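Local coordinates for restriction endonuclease AspBHI (Azoarcus sp., PDB 4OC8), which cuts DNA as a modification-dependent restriction endonuclease, probably pairing a PUA-clan N-terminal region with a PD-(D/E)XK-type nuclease region in a tetramer, at residues 2-7 with 18-23; 30-35 with 132-137; 284-289 with 297-302; 274-279 with 318-323. All blocks are in the same frame, centred on the assembly; numbering follows the deposited sequence.

Interaction 1 (2-7 with 18-23); sequences TFFTGE and AVYAGY
The backbones of 2-7 and 18-23 run the same way, 16° apart end to end, and form a short parallel pairing of two bridges, Phe-3 with Val-19 and Phe-4 with Tyr-20. This adds strand 3-4 to strand 19-24 in the mixed sheet of the N-terminal region. Three nearly straight N-H...O bonds hold it: Val-19 N to Thr-2 O (3.2 Å), Phe-4 N to Val-19 O (2.8 Å) and Ala-21 N to Phe-4 O (2.8 Å). The last two run close to the C=O axis, whereas Val-19 N sits above the carbonyl plane of Thr-2. Along its other side strand 19-24 bonds to strand 133-142.

Phe-3 and Val-19 share one face of the sheet. With CG anti to the backbone N (chi1 178°), the Phe-3 ring crosses Val-19 obliquely, CD2 against CG1 at 3.6 Å, and carries on until CZ meets Ala-21 CB at 3.5 Å. On the other face Phe-4 and Tyr-20 lie side by side, both with CG anti to the carbonyl carbon, their ring planes 37° apart, and Leu-9 and Val-12 pack against both. Tyr-20 OH is bonded to Ile-15 N and Asp-13 O, anchoring the ring whose CE2 lies 3.4 Å from Phe-4 CD2.

Interaction 2 (30-35 with 132-137); sequences MADPLV and RTFRFR
The Phe-134 ring has Leu-34 CG over one face, set toward the rim, and Pro-33 CG at its edge, in plane, 3.6 Å from Phe-134 CD1. Both side chains run at about a right angle to that of Phe-134. The other flat group, the Arg-132 guanidinium, takes Asp-32 at its edge: NE donates in plane to the anti lone pair of Asp-32 OD1, a salt bridge, 2.4 Å in the model, with the carboxylate turned 61° from the guanidinium. Arg-132 gets there by running extended from CG to NE, past Met-30, whose CG slides by Arg-132 CB. With CG anti to the backbone N (chi1 -175°), Asp-32 brings OD1 to Arg-132 and OD2 back to Leu-34 N. OD2 also forms a salt bridge with Arg-47, so this buried carboxylate, flanked by two arginines, is likely to stay ionised. The weak Leu-34 N to Asp-32 OD2 bond (3.1 Å) closes an Asx turn that caps the start of helix 34-37, tied by the Phe-134 ring to strand 133-142 and by a salt bridge to Arg-132 just before it.

Interaction 3 (284-289 with 297-302); sequences IGRLRI and EVDFAL
Four backbone bonds join 284-289 to 297-302, in two reciprocal pairs. Gly-285 N and O bond Phe-300 O and N, each at 2.9 Å, while Leu-287 N reaches Val-298 O at 2.9 Å and Val-298 N reaches Leu-287 O at 2.8 Å. Arg-286 bonds outward to Arg-269, Ala-301 to strand 330-335. This is an antiparallel hairpin in the mixed central sheet expected of a PD-(D/E)XK nuclease region. Gly-285 CA lies over one face of the Phe-300 ring, 3.7 Å from the ring centroid, a CH-pi contact where any CB would clash. Phe-300 CE1 packs on Leu-287 CB, and the ring meets Phe-330. A serine in place of Phe-300 would probably uncover that glycine and lose this packing. On the opposite face Arg-286, bent at chi2 and chi3, runs alongside Asp-299 in a loose salt bridge, NH1 to OD2 at 3.5 Å. Asp-299 OD1 accepts from Glu-329 N. Glu-297 OE1 is near Arg-286 in charge, but no N-H points at it. Arg-288 NH2 forms a salt bridge with Asp-74 of the third subunit.

Interaction 4 (274-279 with 318-323); sequences RPWRDG and VSRLIS
Arg-320 leaves its helix with CG anti to the backbone N (chi1 -173°) and stays extended to NE, while Asp-278 holds CG in the crowded position between N and carbonyl carbon (chi1 64°), so the two charged groups meet tip to tip. The grip is side-on: Arg-320 NE binds Asp-278 OD2 at 2.7 Å and Arg-320 NH2 binds Asp-278 OD1 at 3.2 Å, both on syn lone pairs, with carboxylate and guanidinium nearly coplanar. NH2 also bonds Arg-281 O, and NH1 forms a salt bridge with Glu-303 of strand 294-305. Trp-276, in the same type I turn, brings CE3 to 3.4 Å from Arg-320 NH2, the indole and guanidinium planes turned 81° apart. Arg-277 CG covers one face of that indole toward the rim. Ser-323 OG donates to Arg-320 O within the helix (2.9 Å) and approaches Trp-276 CH2 at 3.5 Å. A leucine in place of Arg-320 would probably loosen the turn from the helix, since all these guanidinium bonds would go. The turn belongs to the surface loop between strands 269-271 and 284-289 and packs on helix 315-324, whose inner side, at Leu-321 and Val-318, lies against strands 294-305 and 354-357 and helix 341-349.

How the interactions relate
The four contacts fall into two groups on opposite sides of the chain's centre. Interactions 1 and 2 come first, with centres about 7 Å apart, in one N-terminal mixed sheet: strand 19-24 has strands 3-4, 30-31 and 133-142 as neighbours, and Tyr-20 N probably bonds Phe-134 O. Interactions 3 and 4 lie in the nuclease region, centres about 16 Å apart. The hairpin of interaction 3 falls in sequence between the two halves of interaction 4, and Leu-321 CD1 packs on Ala-301 O. Between the groups the centres are about 45 to 53 Å apart and nothing touches, consistent with separate N-terminal and nuclease regions within one subunit of the tetramer.

Interaction 1 (2-7 with 18-23)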
loop_
_atom_site.group_PDB
_atom_site.type_symbol
_atom_site.label_atom_id
_atom_site.label_comp_id
_atom_site.label_asym_id
_atom_site.label_seq_id
_atom_site.Cartn_x
_atom_site.Cartn_y
_atom_site.Cartn_z
ATOM N N THR A 2 28.721 -17.352 -15.305
ATOM C CA THR A 2 28.821 -16.870 -13.932
ATOM C C THR A 2 28.682 -17.999 -12.907
ATOM O O THR A 2 27.861 -17.927 -11.990
ATOM C CB THR A 2 27.787 -15.759 -13.644
ATOM O OG1 THR A 2 26.525 -16.112 -14.228
ATOM C CG2 THR A 2 28.255 -14.434 -14.229
ATOM N N PHE A 3 29.491 -19.041 -13.077
ATOM C CA PHE A 3 29.556 -20.141 -12.118
ATOM C C PHE A 3 31.016 -20.462 -11.809
ATOM O O PHE A 3 31.774 -20.841 -12.699
ATOM C CB PHE A 3 28.846 -21.383 -12.664
ATOM C CG PHE A 3 28.906 -22.572 -11.745
ATOM C CD1 PHE A 3 29.927 -23.504 -11.856
ATOM C CD2 PHE A 3 27.940 -22.758 -10.768
ATOM C CE1 PHE A 3 29.986 -24.596 -11.011
ATOM C CE2 PHE A 3 27.991 -23.851 -9.920
ATOM C CZ PHE A 3 29.016 -24.769 -10.041
ATOM N N PHE A 4 31.405 -20.317 -10.548
ATOM C CA PHE A 4 32.802 -20.482 -10.164
ATOM C C PHE A 4 32.976 -21.584 -9.135
ATOM O O PHE A 4 32.269 -21.617 -8.128
ATOM C CB PHE A 4 33.353 -19.165 -9.629
ATOM C CG PHE A 4 33.114 -18.004 -10.544
ATOM C CD1 PHE A 4 33.731 -17.947 -11.782
ATOM C CD2 PHE A 4 32.270 -16.974 -10.172
ATOM C CE1 PHE A 4 33.510 -16.883 -12.630
ATOM C CE2 PHE A 4 32.046 -15.904 -11.016
ATOM C CZ PHE A 4 32.666 -15.860 -12.248
ATOM N N THR A 5 33.930 -22.478 -9.380
ATOM C CA THR A 5 34.052 -23.676 -8.554
ATOM C C THR A 5 35.454 -23.954 -8.001
ATOM O O THR A 5 35.633 -24.061 -6.786
ATOM C CB THR A 5 33.515 -24.928 -9.293
ATOM O OG1 THR A 5 33.915 -26.112 -8.590
ATOM C CG2 THR A 5 34.028 -24.981 -10.736
ATOM N N GLY A 6 36.440 -24.075 -8.883
ATOM C CA GLY A 6 37.760 -24.522 -8.477
ATOM C C GLY A 6 38.651 -23.420 -7.950
ATOM O O GLY A 6 38.199 -22.547 -7.206
ATOM N N GLU A 7 39.923 -23.472 -8.341
ATOM C CA GLU A 7 40.937 -22.502 -7.924
ATOM C C GLU A 7 40.538 -21.063 -8.258
ATOM O O GLU A 7 41.083 -20.106 -7.695
ATOM C CB GLU A 7 42.281 -22.843 -8.577
ATOM C CG GLU A 7 42.207 -23.002 -10.095
ATOM C CD GLU A 7 43.517 -23.472 -10.708
ATOM O OE1 GLU A 7 44.566 -22.845 -10.443
ATOM O OE2 GLU A 7 43.496 -24.475 -11.454
ATOM N N ALA A 18 26.080 -14.140 -8.739
ATOM C CA ALA A 18 26.967 -15.164 -9.285
ATOM C C ALA A 18 27.066 -16.340 -8.315
ATOM O O ALA A 18 26.966 -16.167 -7.098
ATOM C CB ALA A 18 28.341 -14.592 -9.574
ATOM N N VAL A 19 27.257 -17.538 -8.854
ATOM C CA VAL A 19 27.257 -18.734 -8.023
ATOM C C VAL A 19 28.667 -19.242 -7.742
ATOM O O VAL A 19 29.446 -19.499 -8.653
ATOM C CB VAL A 19 26.399 -19.854 -8.637
ATOM C CG1 VAL A 19 26.558 -21.139 -7.843
ATOM C CG2 VAL A 19 24.939 -19.427 -8.684
ATOM N N TYR A 20 28.976 -19.382 -6.462
ATOM C CA TYR A 20 30.279 -19.826 -6.016
ATOM C C TYR A 20 30.139 -21.169 -5.317
ATOM O O TYR A 20 29.585 -21.258 -4.222
ATOM C CB TYR A 20 30.884 -18.784 -5.079
ATOM C CG TYR A 20 31.011 -17.425 -5.725
ATOM C CD1 TYR A 20 29.955 -16.529 -5.712
ATOM C CD2 TYR A 20 32.182 -17.047 -6.363
ATOM C CE1 TYR A 20 30.064 -15.290 -6.310
ATOM C CE2 TYR A 20 32.302 -15.811 -6.961
ATOM C CZ TYR A 20 31.240 -14.936 -6.933
ATOM O OH TYR A 20 31.353 -13.699 -7.527
ATOM N N ALA A 21 30.640 -22.213 -5.967
ATOM C CA ALA A 21 30.449 -23.582 -5.506
ATOM C C ALA A 21 31.699 -24.148 -4.850
ATOM O O ALA A 21 32.819 -23.755 -5.177
ATOM C CB ALA A 21 30.027 -24.463 -6.669
ATOM N N GLY A 22 31.497 -25.079 -3.924
ATOM C CA GLY A 22 32.599 -25.776 -3.291
ATOM C C GLY A 22 33.107 -26.907 -4.164
ATOM O O GLY A 22 32.526 -27.208 -5.206
ATOM N N TYR A 23 34.198 -27.533 -3.737
ATOM C CA TYR A 23 34.804 -28.629 -4.482
ATOM C C TYR A 23 35.268 -29.711 -3.514
ATOM O O TYR A 23 35.516 -29.432 -2.340
ATOM C CB TYR A 23 35.990 -28.119 -5.303
ATOM C CG TYR A 23 37.024 -27.389 -4.472
ATOM C CD1 TYR A 23 38.097 -28.067 -3.905
ATOM C CD2 TYR A 23 36.922 -26.022 -4.246
ATOM C CE1 TYR A 23 39.040 -27.402 -3.138
ATOM C CE2 TYR A 23 37.860 -25.350 -3.481
ATOM C CZ TYR A 23 38.915 -26.042 -2.930
ATOM O OH TYR A 23 39.842 -25.371 -2.170
#

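Interaction 2 (30-35 with 132-137)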
loop_
_atom_site.group_PDB
_atom_site.type_symbol
_atom_site.label_atom_id
_atom_site.label_comp_id
_atom_site.label_asym_id
_atom_site.label_seq_id
_atom_site.Cartn_x
_atom_site.Cartn_y
_atom_site.Cartn_z
ATOM N N MET A 30 34.110 -31.584 1.891
ATOM C CA MET A 30 33.671 -30.569 0.944
ATOM C C MET A 30 34.252 -29.218 1.335
ATOM O O MET A 30 34.001 -28.715 2.430
ATOM C CB MET A 30 32.141 -30.496 0.897
ATOM C CG MET A 30 31.588 -29.707 -0.284
ATOM S SD MET A 30 31.613 -30.621 -1.844
ATOM C CE MET A 30 30.250 -31.758 -1.607
ATOM N N ALA A 31 35.040 -28.639 0.436
ATOM C CA ALA A 31 35.641 -27.337 0.673
ATOM C C ALA A 31 34.598 -26.232 0.553
ATOM O O ALA A 31 33.895 -26.138 -0.452
ATOM C CB ALA A 31 36.779 -27.098 -0.301
ATOM N N ASP A 32 34.498 -25.404 1.587
ATOM C CA ASP A 32 33.598 -24.260 1.580
ATOM C C ASP A 32 34.212 -23.148 0.729
ATOM O O ASP A 32 35.351 -22.743 0.964
ATOM C CB ASP A 32 33.351 -23.780 3.012
ATOM C CG ASP A 32 32.330 -22.662 3.092
ATOM O OD1 ASP A 32 31.124 -22.959 3.220
ATOM O OD2 ASP A 32 32.735 -21.482 3.040
ATOM N N PRO A 33 33.459 -22.655 -0.268
ATOM C CA PRO A 33 33.970 -21.676 -1.238
ATOM C C PRO A 33 34.209 -20.291 -0.632
ATOM O O PRO A 33 35.012 -19.519 -1.160
ATOM C CB PRO A 33 32.854 -21.615 -2.282
ATOM C CG PRO A 33 31.630 -21.967 -1.530
ATOM C CD PRO A 33 32.048 -22.988 -0.515
ATOM N N LEU A 34 33.527 -19.989 0.469
ATOM C CA LEU A 34 33.696 -18.703 1.132
ATOM C C LEU A 34 35.065 -18.560 1.794
ATOM O O LEU A 34 35.468 -17.457 2.154
ATOM C CB LEU A 34 32.584 -18.457 2.158
ATOM C CG LEU A 34 31.161 -18.377 1.600
ATOM C CD1 LEU A 34 30.185 -17.874 2.655
ATOM C CD2 LEU A 34 31.119 -17.494 0.367
ATOM N N VAL A 35 35.781 -19.665 1.964
ATOM C CA VAL A 35 37.126 -19.587 2.537
ATOM C C VAL A 35 38.142 -18.987 1.554
ATOM O O VAL A 35 38.810 -18.009 1.889
ATOM C CB VAL A 35 37.623 -20.940 3.099
ATOM C CG1 VAL A 35 38.794 -20.720 4.042
ATOM C CG2 VAL A 35 36.489 -21.650 3.803
ATOM N N ARG A 132 27.532 -27.811 -1.292
ATOM C CA ARG A 132 27.768 -26.541 -0.617
ATOM C C ARG A 132 28.091 -25.434 -1.624
ATOM O O ARG A 132 29.233 -25.289 -2.059
ATOM C CB ARG A 132 28.894 -26.683 0.406
ATOM C CG ARG A 132 28.938 -25.586 1.452
ATOM C CD ARG A 132 30.015 -25.875 2.486
ATOM N NE ARG A 132 29.947 -24.971 3.632
ATOM C CZ ARG A 132 29.213 -25.196 4.717
ATOM N NH1 ARG A 132 28.477 -26.295 4.805
ATOM N NH2 ARG A 132 29.212 -24.321 5.716
ATOM N N THR A 133 27.074 -24.665 -2.003
ATOM C CA THR A 133 27.248 -23.564 -2.948
ATOM C C THR A 133 26.516 -22.317 -2.468
ATOM O O THR A 133 25.514 -22.409 -1.757
ATOM C CB THR A 133 26.701 -23.911 -4.339
ATOM O OG1 THR A 133 25.272 -23.943 -4.292
ATOM C CG2 THR A 133 27.215 -25.254 -4.805
ATOM N N PHE A 134 27.010 -21.151 -2.871
ATOM C CA PHE A 134 26.418 -19.893 -2.435
ATOM C C PHE A 134 26.284 -18.899 -3.577
ATOM O O PHE A 134 27.213 -18.699 -4.344
ATOM C CB PHE A 134 27.259 -19.269 -1.325
ATOM C CG PHE A 134 27.425 -20.148 -0.123
ATOM C CD1 PHE A 134 28.450 -21.075 -0.062
ATOM C CD2 PHE A 134 26.558 -20.043 0.950
ATOM C CE1 PHE A 134 28.605 -21.885 1.044
ATOM C CE2 PHE A 134 26.713 -20.848 2.062
ATOM C CZ PHE A 134 27.736 -21.771 2.107
ATOM N N ARG A 135 25.119 -18.274 -3.676
ATOM C CA ARG A 135 24.913 -17.167 -4.592
ATOM C C ARG A 135 25.122 -15.848 -3.848
ATOM O O ARG A 135 24.438 -15.567 -2.857
ATOM C CB ARG A 135 23.507 -17.225 -5.193
ATOM C CG ARG A 135 23.214 -16.131 -6.202
ATOM C CD ARG A 135 21.793 -16.236 -6.721
ATOM N NE ARG A 135 21.558 -17.518 -7.377
ATOM C CZ ARG A 135 21.601 -17.704 -8.691
ATOM N NH1 ARG A 135 21.860 -16.685 -9.498
ATOM N NH2 ARG A 135 21.375 -18.907 -9.200
ATOM N N PHE A 136 26.078 -15.052 -4.321
ATOM C CA PHE A 136 26.352 -13.745 -3.736
ATOM C C PHE A 136 25.221 -12.780 -4.065
ATOM O O PHE A 136 24.886 -12.578 -5.231
ATOM C CB PHE A 136 27.686 -13.191 -4.240
ATOM C CG PHE A 136 28.018 -11.828 -3.700
ATOM C CD1 PHE A 136 28.318 -11.652 -2.358
ATOM C CD2 PHE A 136 28.031 -10.723 -4.532
ATOM C CE1 PHE A 136 28.617 -10.404 -1.858
ATOM C CE2 PHE A 136 28.333 -9.470 -4.035
ATOM C CZ PHE A 136 28.628 -9.313 -2.696
ATOM N N ARG A 137 24.631 -12.188 -3.030
ATOM C CA ARG A 137 23.442 -11.364 -3.206
ATOM C C ARG A 137 23.741 -9.875 -3.176
ATOM O O ARG A 137 22.924 -9.063 -3.612
ATOM C CB ARG A 137 22.385 -11.711 -2.156
ATOM C CG ARG A 137 21.776 -13.092 -2.336
ATOM C CD ARG A 137 21.526 -13.398 -3.800
ATOM N NE ARG A 137 20.607 -14.515 -3.980
ATOM C CZ ARG A 137 19.385 -14.404 -4.493
ATOM N NH1 ARG A 137 18.936 -13.221 -4.889
ATOM N NH2 ARG A 137 18.615 -15.477 -4.619
#

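Interaction 3 (284-289 with 297-302)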
loop_
_atom_site.group_PDB
_atom_site.type_symbol
_atom_site.label_atom_id
_atom_site.label_comp_id
_atom_site.label_asym_id
_atom_site.label_seq_id
_atom_site.Cartn_x
_atom_site.Cartn_y
_atom_site.Cartn_z
ATOM N N ILE A 284 -16.495 -5.855 -1.910
ATOM C CA ILE A 284 -15.551 -4.772 -2.164
ATOM C C ILE A 284 -14.781 -4.371 -0.918
ATOM O O ILE A 284 -15.198 -4.649 0.207
ATOM C CB ILE A 284 -16.222 -3.508 -2.751
ATOM C CG1 ILE A 284 -17.172 -2.876 -1.737
ATOM C CG2 ILE A 284 -16.913 -3.819 -4.068
ATOM C CD1 ILE A 284 -17.718 -1.544 -2.179
ATOM N N GLY A 285 -13.654 -3.703 -1.140
ATOM C CA GLY A 285 -12.777 -3.273 -0.072
ATOM C C GLY A 285 -12.267 -1.858 -0.252
ATOM O O GLY A 285 -12.243 -1.327 -1.367
ATOM N N ARG A 286 -11.869 -1.242 0.856
ATOM C CA ARG A 286 -11.264 0.084 0.825
ATOM C C ARG A 286 -9.855 0.039 1.437
ATOM O O ARG A 286 -9.639 -0.535 2.507
ATOM C CB ARG A 286 -12.156 1.101 1.549
ATOM C CG ARG A 286 -11.943 2.551 1.131
ATOM C CD ARG A 286 -12.587 2.867 -0.216
ATOM N NE ARG A 286 -14.048 2.856 -0.160
ATOM C CZ ARG A 286 -14.836 3.200 -1.176
ATOM N NH1 ARG A 286 -14.303 3.586 -2.329
ATOM N NH2 ARG A 286 -16.156 3.159 -1.042
ATOM N N LEU A 287 -8.900 0.643 0.741
ATOM C CA LEU A 287 -7.496 0.604 1.137
ATOM C C LEU A 287 -6.917 2.011 1.212
ATOM O O LEU A 287 -7.187 2.846 0.357
ATOM C CB LEU A 287 -6.699 -0.219 0.123
ATOM C CG LEU A 287 -5.184 -0.292 0.289
ATOM C CD1 LEU A 287 -4.834 -1.111 1.508
ATOM C CD2 LEU A 287 -4.541 -0.879 -0.958
ATOM N N ARG A 288 -6.114 2.274 2.233
ATOM C CA ARG A 288 -5.483 3.580 2.372
ATOM C C ARG A 288 -4.037 3.492 1.914
ATOM O O ARG A 288 -3.327 2.551 2.249
ATOM C CB ARG A 288 -5.551 4.047 3.825
ATOM C CG ARG A 288 -5.335 5.506 4.060
ATOM C CD ARG A 288 -5.862 5.887 5.439
ATOM N NE ARG A 288 -5.587 4.835 6.413
ATOM C CZ ARG A 288 -5.917 4.891 7.699
ATOM N NH1 ARG A 288 -6.538 5.956 8.188
ATOM N NH2 ARG A 288 -5.617 3.878 8.497
ATOM N N ILE A 289 -3.616 4.459 1.111
ATOM C CA ILE A 289 -2.244 4.535 0.651
ATOM C C ILE A 289 -1.657 5.824 1.189
ATOM O O ILE A 289 -2.192 6.913 0.935
ATOM C CB ILE A 289 -2.164 4.541 -0.879
ATOM C CG1 ILE A 289 -2.722 3.238 -1.440
ATOM C CG2 ILE A 289 -0.730 4.732 -1.345
ATOM C CD1 ILE A 289 -2.730 3.197 -2.954
ATOM N N GLU A 297 -7.682 7.050 -0.356
ATOM C CA GLU A 297 -8.320 5.744 -0.336
ATOM C C GLU A 297 -8.568 5.267 -1.753
ATOM O O GLU A 297 -8.943 6.046 -2.627
ATOM C CB GLU A 297 -9.629 5.775 0.452
ATOM C CG GLU A 297 -9.455 5.592 1.946
ATOM C CD GLU A 297 -10.781 5.477 2.674
ATOM O OE1 GLU A 297 -11.833 5.703 2.033
ATOM O OE2 GLU A 297 -10.772 5.158 3.884
ATOM N N VAL A 298 -8.339 3.981 -1.973
ATOM C CA VAL A 298 -8.577 3.346 -3.256
ATOM C C VAL A 298 -9.476 2.150 -2.998
ATOM O O VAL A 298 -9.361 1.500 -1.962
ATOM C CB VAL A 298 -7.257 2.885 -3.906
ATOM C CG1 VAL A 298 -6.414 4.088 -4.294
ATOM C CG2 VAL A 298 -6.482 1.968 -2.968
ATOM N N ASP A 299 -10.391 1.870 -3.915
ATOM C CA ASP A 299 -11.281 0.734 -3.728
ATOM C C ASP A 299 -10.823 -0.465 -4.543
ATOM O O ASP A 299 -10.229 -0.310 -5.611
ATOM C CB ASP A 299 -12.735 1.101 -4.050
ATOM C CG ASP A 299 -12.877 1.871 -5.357
ATOM O OD1 ASP A 299 -11.926 1.871 -6.167
ATOM O OD2 ASP A 299 -13.951 2.473 -5.577
ATOM N N PHE A 300 -11.081 -1.663 -4.032
ATOM C CA PHE A 300 -10.787 -2.869 -4.799
ATOM C C PHE A 300 -11.934 -3.863 -4.764
ATOM O O PHE A 300 -12.735 -3.861 -3.840
ATOM C CB PHE A 300 -9.495 -3.539 -4.327
ATOM C CG PHE A 300 -9.534 -4.008 -2.903
ATOM C CD1 PHE A 300 -9.241 -3.139 -1.862
ATOM C CD2 PHE A 300 -9.850 -5.320 -2.602
ATOM C CE1 PHE A 300 -9.272 -3.567 -0.547
ATOM C CE2 PHE A 300 -9.883 -5.755 -1.286
ATOM C CZ PHE A 300 -9.591 -4.877 -0.258
ATOM N N ALA A 301 -12.012 -4.713 -5.782
ATOM C CA ALA A 301 -13.029 -5.758 -5.808
ATOM C C ALA A 301 -12.422 -7.080 -5.366
ATOM O O ALA A 301 -11.326 -7.431 -5.782
ATOM C CB ALA A 301 -13.632 -5.885 -7.196
ATOM N N LEU A 302 -13.138 -7.808 -4.519
ATOM C CA LEU A 302 -12.672 -9.096 -4.024
ATOM C C LEU A 302 -13.391 -10.243 -4.733
ATOM O O LEU A 302 -14.591 -10.166 -5.000
ATOM C CB LEU A 302 -12.892 -9.185 -2.514
ATOM C CG LEU A 302 -12.423 -10.457 -1.808
ATOM C CD1 LEU A 302 -10.935 -10.661 -2.004
ATOM C CD2 LEU A 302 -12.762 -10.406 -0.327
#

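Interaction 4 (274-279 with 318-323)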
loop_
_atom_site.group_PDB
_atom_site.type_symbol
_atom_site.label_atom_id
_atom_site.label_comp_id
_atom_site.label_asym_id
_atom_site.label_seq_id
_atom_site.Cartn_x
_atom_site.Cartn_y
_atom_site.Cartn_z
ATOM N N ARG A 274 -22.982 -7.564 -0.788
ATOM C CA ARG A 274 -23.484 -6.727 -1.873
ATOM C C ARG A 274 -23.991 -7.590 -3.021
ATOM O O ARG A 274 -23.201 -8.101 -3.804
ATOM C CB ARG A 274 -22.385 -5.795 -2.391
ATOM C CG ARG A 274 -21.982 -4.698 -1.433
ATOM C CD ARG A 274 -20.665 -4.069 -1.856
ATOM N NE ARG A 274 -20.642 -3.658 -3.260
ATOM C CZ ARG A 274 -21.164 -2.523 -3.713
ATOM N NH1 ARG A 274 -21.773 -1.693 -2.874
ATOM N NH2 ARG A 274 -21.087 -2.223 -5.002
ATOM N N PRO A 275 -25.317 -7.758 -3.113
ATOM C CA PRO A 275 -25.954 -8.535 -4.182
ATOM C C PRO A 275 -25.491 -8.090 -5.569
ATOM O O PRO A 275 -25.520 -6.900 -5.886
ATOM C CB PRO A 275 -27.439 -8.216 -3.999
ATOM C CG PRO A 275 -27.567 -7.898 -2.554
ATOM C CD PRO A 275 -26.308 -7.179 -2.192
ATOM N N TRP A 276 -25.060 -9.047 -6.383
ATOM C CA TRP A 276 -24.626 -8.747 -7.740
ATOM C C TRP A 276 -25.538 -9.410 -8.781
ATOM O O TRP A 276 -26.380 -10.248 -8.445
ATOM C CB TRP A 276 -23.171 -9.166 -7.934
ATOM C CG TRP A 276 -22.472 -8.401 -9.007
ATOM C CD1 TRP A 276 -22.250 -7.053 -9.043
ATOM C CD2 TRP A 276 -21.889 -8.936 -10.198
ATOM N NE1 TRP A 276 -21.569 -6.717 -10.186
ATOM C CE2 TRP A 276 -21.336 -7.856 -10.915
ATOM C CE3 TRP A 276 -21.783 -10.224 -10.731
ATOM C CZ2 TRP A 276 -20.689 -8.024 -12.136
ATOM C CZ3 TRP A 276 -21.140 -10.390 -11.944
ATOM C CH2 TRP A 276 -20.602 -9.296 -12.634
ATOM N N ARG A 277 -25.352 -9.033 -10.042
ATOM C CA ARG A 277 -26.266 -9.409 -11.120
ATOM C C ARG A 277 -26.416 -10.916 -11.376
ATOM O O ARG A 277 -27.484 -11.366 -11.782
ATOM C CB ARG A 277 -25.894 -8.672 -12.416
ATOM C CG ARG A 277 -24.622 -9.171 -13.087
ATOM C CD ARG A 277 -24.145 -8.225 -14.190
ATOM N NE ARG A 277 -23.033 -8.797 -14.948
ATOM C CZ ARG A 277 -22.265 -8.111 -15.790
ATOM N NH1 ARG A 277 -22.484 -6.817 -15.982
ATOM N NH2 ARG A 277 -21.277 -8.720 -16.438
ATOM N N ASP A 278 -25.369 -11.699 -11.135
ATOM C CA ASP A 278 -25.449 -13.134 -11.415
ATOM C C ASP A 278 -26.000 -13.966 -10.254
ATOM O O ASP A 278 -25.926 -15.196 -10.271
ATOM C CB ASP A 278 -24.103 -13.699 -11.899
ATOM C CG ASP A 278 -22.996 -13.603 -10.855
ATOM O OD1 ASP A 278 -23.261 -13.217 -9.695
ATOM O OD2 ASP A 278 -21.842 -13.933 -11.204
ATOM N N GLY A 279 -26.540 -13.293 -9.244
ATOM C CA GLY A 279 -27.081 -13.980 -8.088
ATOM C C GLY A 279 -26.071 -14.133 -6.972
ATOM O O GLY A 279 -26.430 -14.430 -5.832
ATOM N N VAL A 318 -11.912 -15.335 -13.618
ATOM C CA VAL A 318 -11.138 -14.102 -13.646
ATOM C C VAL A 318 -11.915 -12.988 -14.340
ATOM O O VAL A 318 -11.927 -11.856 -13.869
ATOM C CB VAL A 318 -9.781 -14.308 -14.336
ATOM C CG1 VAL A 318 -9.072 -12.982 -14.515
ATOM C CG2 VAL A 318 -8.925 -15.263 -13.523
ATOM N N SER A 319 -12.581 -13.320 -15.440
ATOM C CA SER A 319 -13.368 -12.347 -16.194
ATOM C C SER A 319 -14.480 -11.743 -15.343
ATOM O O SER A 319 -14.833 -10.570 -15.519
ATOM C CB SER A 319 -13.955 -12.976 -17.460
ATOM O OG SER A 319 -14.558 -11.997 -18.289
ATOM N N ARG A 320 -15.032 -12.534 -14.424
ATOM C CA ARG A 320 -15.989 -11.965 -13.465
ATOM C C ARG A 320 -15.381 -10.789 -12.681
ATOM O O ARG A 320 -15.948 -9.683 -12.632
ATOM C CB ARG A 320 -16.519 -13.031 -12.498
ATOM C CG ARG A 320 -17.634 -12.521 -11.597
ATOM C CD ARG A 320 -18.270 -13.628 -10.767
ATOM N NE ARG A 320 -19.468 -13.157 -10.070
ATOM C CZ ARG A 320 -19.474 -12.667 -8.833
ATOM N NH1 ARG A 320 -18.344 -12.585 -8.146
ATOM N NH2 ARG A 320 -20.609 -12.258 -8.281
ATOM N N LEU A 321 -14.215 -11.032 -12.083
ATOM C CA LEU A 321 -13.507 -10.014 -11.313
ATOM C C LEU A 321 -13.105 -8.816 -12.177
ATOM O O LEU A 321 -13.226 -7.663 -11.755
ATOM C CB LEU A 321 -12.274 -10.626 -10.642
ATOM C CG LEU A 321 -11.334 -9.659 -9.920
ATOM C CD1 LEU A 321 -12.082 -8.899 -8.841
ATOM C CD2 LEU A 321 -10.131 -10.397 -9.331
ATOM N N ILE A 322 -12.632 -9.101 -13.386
ATOM C CA ILE A 322 -12.238 -8.061 -14.325
ATOM C C ILE A 322 -13.422 -7.150 -14.608
ATOM O O ILE A 322 -13.289 -5.926 -14.617
ATOM C CB ILE A 322 -11.729 -8.660 -15.652
ATOM C CG1 ILE A 322 -10.490 -9.517 -15.412
ATOM C CG2 ILE A 322 -11.401 -7.562 -16.647
ATOM C CD1 ILE A 322 -9.335 -8.750 -14.835
ATOM N N SER A 323 -14.587 -7.752 -14.823
ATOM C CA SER A 323 -15.792 -6.973 -15.074
ATOM C C SER A 323 -16.211 -6.208 -13.821
ATOM O O SER A 323 -16.839 -5.152 -13.911
ATOM C CB SER A 323 -16.933 -7.871 -15.548
ATOM O OG SER A 323 -17.734 -8.282 -14.457
#